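Local structure of 3-oxoacyl-[acyl-carrier-protein] synthase 3 (Micrococcus luteus NCTC 2665, 4EWP) at residues Ala13-Ala25 against Val67-Leu79. The protein probably catalyses the first condensation of fatty acid synthesis, joining two carbons from malonyl-ACP to an acyl-CoA-derived starter such as acetyl. Sequence-based numbering, arbitrary orientation.
Sequences ASRIVAVGAYRPA and VGAAREALERAGL
A18, G20 and A69 bring the backbone of strand 13-22 down onto helix 62-76, the axes of strand 13-22 and of helical residues 67-76 passing 5.7 Å apart at 149°, roughly antiparallel. The methyl of A18 points into the last helical turn, its CB 3.4 Å from A73 O and 3.8 Å from A77 CB. At G20 the two backbones come closest: its CA faces A69 O at 3.6 Å in a CA-H...O contact, and a CB here would collide with A69 O and A73 N. The A69 methyl lies against the backbone between A21 and Y22, with A21 C 3.9 Å from A69 CB.

E72 reaches across to the strand with an extended side chain; CG anti to the backbone N (chi1 -179°) carries the carboxylate past G20 CA. There A21 N donates to E72 OE1 at 3.0 Å, reaching it from above the carboxylate plane, while E72 OE2 is salt-bridged to R76 NH2 at 2.9 Å and hydrogen-bonded to H317. Cut back to an alanine, E72 would probably leave A21 N and H317 without this partner and set the R76 guanidinium free to turn. R76 itself runs alongside V19, and one water bridges V17 O and R76 O.

The small residues thus let a helix lie close along an outermost strand of the five-stranded mixed sheet of this thiolase-like fold. Strand 13-22 is paired with strand 170-180 through backbone bonds such as G20 with A174, A69 also touches A174, and helix 311-322 meets A21 through L314 and H317.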
loop_
_atom_site.group_PDB
_atom_site.type_symbol
_atom_site.label_atom_id
_atom_site.label_comp_id
_atom_site.label_asym_id
_atom_site.label_seq_id
_atom_site.Cartn_x
_atom_site.Cartn_y
_atom_site.Cartn_z
ATOM N N ALA A 13 10.754 -21.796 7.589
ATOM C CA ALA A 13 9.349 -21.406 7.650
ATOM C C ALA A 13 9.149 -20.135 8.463
ATOM O O ALA A 13 10.108 -19.453 8.823
ATOM C CB ALA A 13 8.505 -22.552 8.219
ATOM N N SER A 14 7.897 -19.824 8.759
ATOM C CA SER A 14 7.571 -18.576 9.441
ATOM C C SER A 14 6.498 -18.836 10.483
ATOM O O SER A 14 5.896 -19.910 10.505
ATOM C CB SER A 14 7.006 -17.589 8.431
ATOM O OG SER A 14 5.855 -18.158 7.827
ATOM N N ARG A 15 6.219 -17.843 11.323
ATOM C CA ARG A 15 5.207 -18.032 12.358
ATOM C C ARG A 15 4.833 -16.715 13.007
ATOM O O ARG A 15 5.661 -15.809 13.121
ATOM C CB ARG A 15 5.686 -19.066 13.391
ATOM C CG ARG A 15 5.722 -18.624 14.846
ATOM C CD ARG A 15 6.142 -19.801 15.753
ATOM N NE ARG A 15 6.188 -19.439 17.174
ATOM C CZ ARG A 15 7.307 -19.217 17.869
ATOM N NH1 ARG A 15 8.494 -19.329 17.278
ATOM N NH2 ARG A 15 7.240 -18.887 19.160
ATOM N N ILE A 16 3.570 -16.606 13.400
ATOM C CA ILE A 16 3.093 -15.434 14.123
ATOM C C ILE A 16 3.504 -15.623 15.571
ATOM O O ILE A 16 3.072 -16.579 16.218
ATOM C CB ILE A 16 1.554 -15.298 14.013
ATOM C CG1 ILE A 16 1.153 -14.995 12.561
ATOM C CG2 ILE A 16 1.027 -14.233 14.985
ATOM C CD1 ILE A 16 -0.344 -15.017 12.283
ATOM N N VAL A 17 4.356 -14.741 16.086
ATOM C CA VAL A 17 4.876 -14.942 17.439
ATOM C C VAL A 17 4.196 -14.085 18.503
ATOM O O VAL A 17 4.536 -14.187 19.689
ATOM C CB VAL A 17 6.401 -14.749 17.510
ATOM C CG1 VAL A 17 7.084 -15.801 16.668
ATOM C CG2 VAL A 17 6.796 -13.337 17.053
ATOM N N ALA A 18 3.234 -13.258 18.087
ATOM C CA ALA A 18 2.500 -12.430 19.042
ATOM C C ALA A 18 1.392 -11.658 18.371
ATOM O O ALA A 18 1.413 -11.452 17.149
ATOM C CB ALA A 18 3.433 -11.476 19.752
ATOM N N VAL A 19 0.418 -11.239 19.173
ATOM C CA VAL A 19 -0.652 -10.384 18.683
ATOM C C VAL A 19 -0.912 -9.240 19.663
ATOM O O VAL A 19 -0.830 -9.412 20.880
ATOM C CB VAL A 19 -1.945 -11.184 18.389
ATOM C CG1 VAL A 19 -2.388 -11.979 19.609
ATOM C CG2 VAL A 19 -3.052 -10.251 17.889
ATOM N N GLY A 20 -1.194 -8.065 19.117
ATOM C CA GLY A 20 -1.404 -6.875 19.912
ATOM C C GLY A 20 -2.668 -6.181 19.449
ATOM O O GLY A 20 -3.128 -6.398 18.335
ATOM N N ALA A 21 -3.231 -5.349 20.313
ATOM C CA ALA A 21 -4.532 -4.754 20.068
ATOM C C ALA A 21 -4.602 -3.325 20.594
ATOM O O ALA A 21 -4.002 -2.994 21.620
ATOM C CB ALA A 21 -5.630 -5.608 20.737
ATOM N N TYR A 22 -5.335 -2.482 19.883
ATOM C CA TYR A 22 -5.746 -1.202 20.439
ATOM C C TYR A 22 -7.238 -1.041 20.170
ATOM O O TYR A 22 -7.693 -1.122 19.020
ATOM C CB TYR A 22 -4.956 -0.032 19.826
ATOM C CG TYR A 22 -5.258 1.296 20.495
ATOM C CD1 TYR A 22 -6.415 2.020 20.185
ATOM C CD2 TYR A 22 -4.396 1.822 21.445
ATOM C CE1 TYR A 22 -6.698 3.237 20.809
ATOM C CE2 TYR A 22 -4.667 3.030 22.069
ATOM C CZ TYR A 22 -5.813 3.731 21.752
ATOM O OH TYR A 22 -6.054 4.927 22.388
ATOM N N ARG A 23 -7.989 -0.819 21.240
ATOM C CA ARG A 23 -9.427 -0.649 21.173
ATOM C C ARG A 23 -9.794 0.672 21.817
ATOM O O ARG A 23 -9.575 0.859 23.011
ATOM C CB ARG A 23 -10.134 -1.766 21.945
ATOM C CG ARG A 23 -10.020 -3.133 21.306
ATOM C CD ARG A 23 -10.873 -4.132 22.068
ATOM N NE ARG A 23 -10.564 -5.504 21.689
ATOM C CZ ARG A 23 -11.187 -6.162 20.714
ATOM N NH1 ARG A 23 -12.152 -5.560 20.015
ATOM N NH2 ARG A 23 -10.854 -7.424 20.442
ATOM N N PRO A 24 -10.361 1.597 21.028
ATOM C CA PRO A 24 -10.886 2.846 21.594
ATOM C C PRO A 24 -11.854 2.558 22.742
ATOM O O PRO A 24 -12.606 1.588 22.670
ATOM C CB PRO A 24 -11.622 3.471 20.411
ATOM C CG PRO A 24 -10.843 2.969 19.210
ATOM C CD PRO A 24 -10.480 1.552 19.560
ATOM N N ALA A 25 -11.831 3.390 23.780
ATOM C CA ALA A 25 -12.671 3.176 24.953
ATOM C C ALA A 25 -14.130 3.528 24.701
ATOM O O ALA A 25 -15.014 3.127 25.464
ATOM C CB ALA A 25 -12.135 3.960 26.154
ATOM N N VAL A 67 0.409 2.222 16.817
ATOM C CA VAL A 67 1.566 2.163 17.699
ATOM C C VAL A 67 1.269 1.387 18.982
ATOM O O VAL A 67 2.071 0.555 19.420
ATOM C CB VAL A 67 2.089 3.592 18.010
ATOM C CG1 VAL A 67 2.943 3.629 19.288
ATOM C CG2 VAL A 67 2.854 4.114 16.826
ATOM N N GLY A 68 0.115 1.660 19.581
ATOM C CA GLY A 68 -0.287 0.950 20.782
ATOM C C GLY A 68 -0.367 -0.538 20.484
ATOM O O GLY A 68 0.174 -1.360 21.225
ATOM N N ALA A 69 -1.037 -0.895 19.391
ATOM C CA ALA A 69 -1.156 -2.308 19.036
ATOM C C ALA A 69 0.244 -2.881 18.811
ATOM O O ALA A 69 0.587 -3.941 19.345
ATOM C CB ALA A 69 -2.047 -2.502 17.787
ATOM N N ALA A 70 1.058 -2.150 18.055
ATOM C CA ALA A 70 2.427 -2.581 17.780
ATOM C C ALA A 70 3.190 -2.808 19.072
ATOM O O ALA A 70 3.896 -3.801 19.212
ATOM C CB ALA A 70 3.164 -1.562 16.925
ATOM N N ARG A 71 3.068 -1.886 20.018
ATOM C CA ARG A 71 3.815 -2.043 21.271
ATOM C C ARG A 71 3.387 -3.278 22.079
ATOM O O ARG A 71 4.232 -3.955 22.662
ATOM C CB ARG A 71 3.745 -0.784 22.138
ATOM C CG ARG A 71 4.364 0.448 21.504
ATOM C CD ARG A 71 4.641 1.496 22.577
ATOM N NE ARG A 71 4.665 2.862 22.059
ATOM C CZ ARG A 71 5.767 3.503 21.692
ATOM N NH1 ARG A 71 6.945 2.894 21.766
ATOM N NH2 ARG A 71 5.693 4.749 21.248
ATOM N N GLU A 72 2.086 -3.570 22.123
ATOM C CA GLU A 72 1.646 -4.773 22.835
ATOM C C GLU A 72 2.242 -6.037 22.211
ATOM O O GLU A 72 2.689 -6.950 22.918
ATOM C CB GLU A 72 0.123 -4.900 22.888
ATOM C CG GLU A 72 -0.289 -6.140 23.653
ATOM C CD GLU A 72 -1.775 -6.281 23.832
ATOM O OE1 GLU A 72 -2.534 -5.472 23.263
ATOM O OE2 GLU A 72 -2.175 -7.213 24.550
ATOM N N ALA A 73 2.261 -6.076 20.885
ATOM C CA ALA A 73 2.803 -7.219 20.159
ATOM C C ALA A 73 4.285 -7.380 20.468
ATOM O O ALA A 73 4.769 -8.482 20.715
ATOM C CB ALA A 73 2.583 -7.053 18.658
ATOM N N LEU A 74 4.997 -6.262 20.473
ATOM C CA LEU A 74 6.424 -6.270 20.751
ATOM C C LEU A 74 6.701 -6.825 22.145
ATOM O O LEU A 74 7.581 -7.674 22.330
ATOM C CB LEU A 74 6.979 -4.864 20.628
ATOM C CG LEU A 74 7.285 -4.419 19.200
ATOM C CD1 LEU A 74 7.643 -2.926 19.158
ATOM C CD2 LEU A 74 8.412 -5.272 18.599
ATOM N N GLU A 75 5.940 -6.344 23.128
ATOM C CA GLU A 75 6.094 -6.792 24.512
ATOM C C GLU A 75 5.796 -8.300 24.677
ATOM O O GLU A 75 6.533 -9.034 25.351
ATOM C CB GLU A 75 5.217 -5.952 25.440
ATOM C CG GLU A 75 5.285 -6.393 26.896
ATOM C CD GLU A 75 4.258 -5.702 27.782
ATOM O OE1 GLU A 75 3.190 -5.308 27.256
ATOM O OE2 GLU A 75 4.515 -5.560 29.001
ATOM N N ARG A 76 4.722 -8.764 24.050
ATOM C CA ARG A 76 4.365 -10.183 24.109
ATOM C C ARG A 76 5.350 -11.088 23.386
ATOM O O ARG A 76 5.479 -12.250 23.727
ATOM C CB ARG A 76 2.978 -10.408 23.526
ATOM C CG ARG A 76 1.845 -9.964 24.423
ATOM C CD ARG A 76 0.550 -10.282 23.734
ATOM N NE ARG A 76 -0.589 -9.883 24.533
ATOM C CZ ARG A 76 -1.788 -10.434 24.420
ATOM N NH1 ARG A 76 -1.981 -11.409 23.540
ATOM N NH2 ARG A 76 -2.787 -10.018 25.188
ATOM N N ALA A 77 6.032 -10.548 22.376
ATOM C CA ALA A 77 7.047 -11.298 21.649
ATOM C C ALA A 77 8.417 -11.268 22.355
ATOM O O ALA A 77 9.358 -11.951 21.941
ATOM C CB ALA A 77 7.160 -10.762 20.213
ATOM N N GLY A 78 8.534 -10.499 23.432
ATOM C CA GLY A 78 9.823 -10.325 24.084
ATOM C C GLY A 78 10.817 -9.568 23.199
ATOM O O GLY A 78 12.023 -9.750 23.315
ATOM N N LEU A 79 10.314 -8.727 22.297
ATOM C CA LEU A 79 11.183 -8.000 21.352
ATOM C C LEU A 79 11.156 -6.492 21.600
ATOM O O LEU A 79 10.333 -6.001 22.366
ATOM C CB LEU A 79 10.719 -8.259 19.916
ATOM C CG LEU A 79 10.813 -9.664 19.316
ATOM C CD1 LEU A 79 10.014 -9.714 18.022
ATOM C CD2 LEU A 79 12.275 -10.092 19.088
HETATM O O HOH W 1 3.608 -13.942 22.536
HETATM O O HOH W 2 0.452 -12.939 21.772
#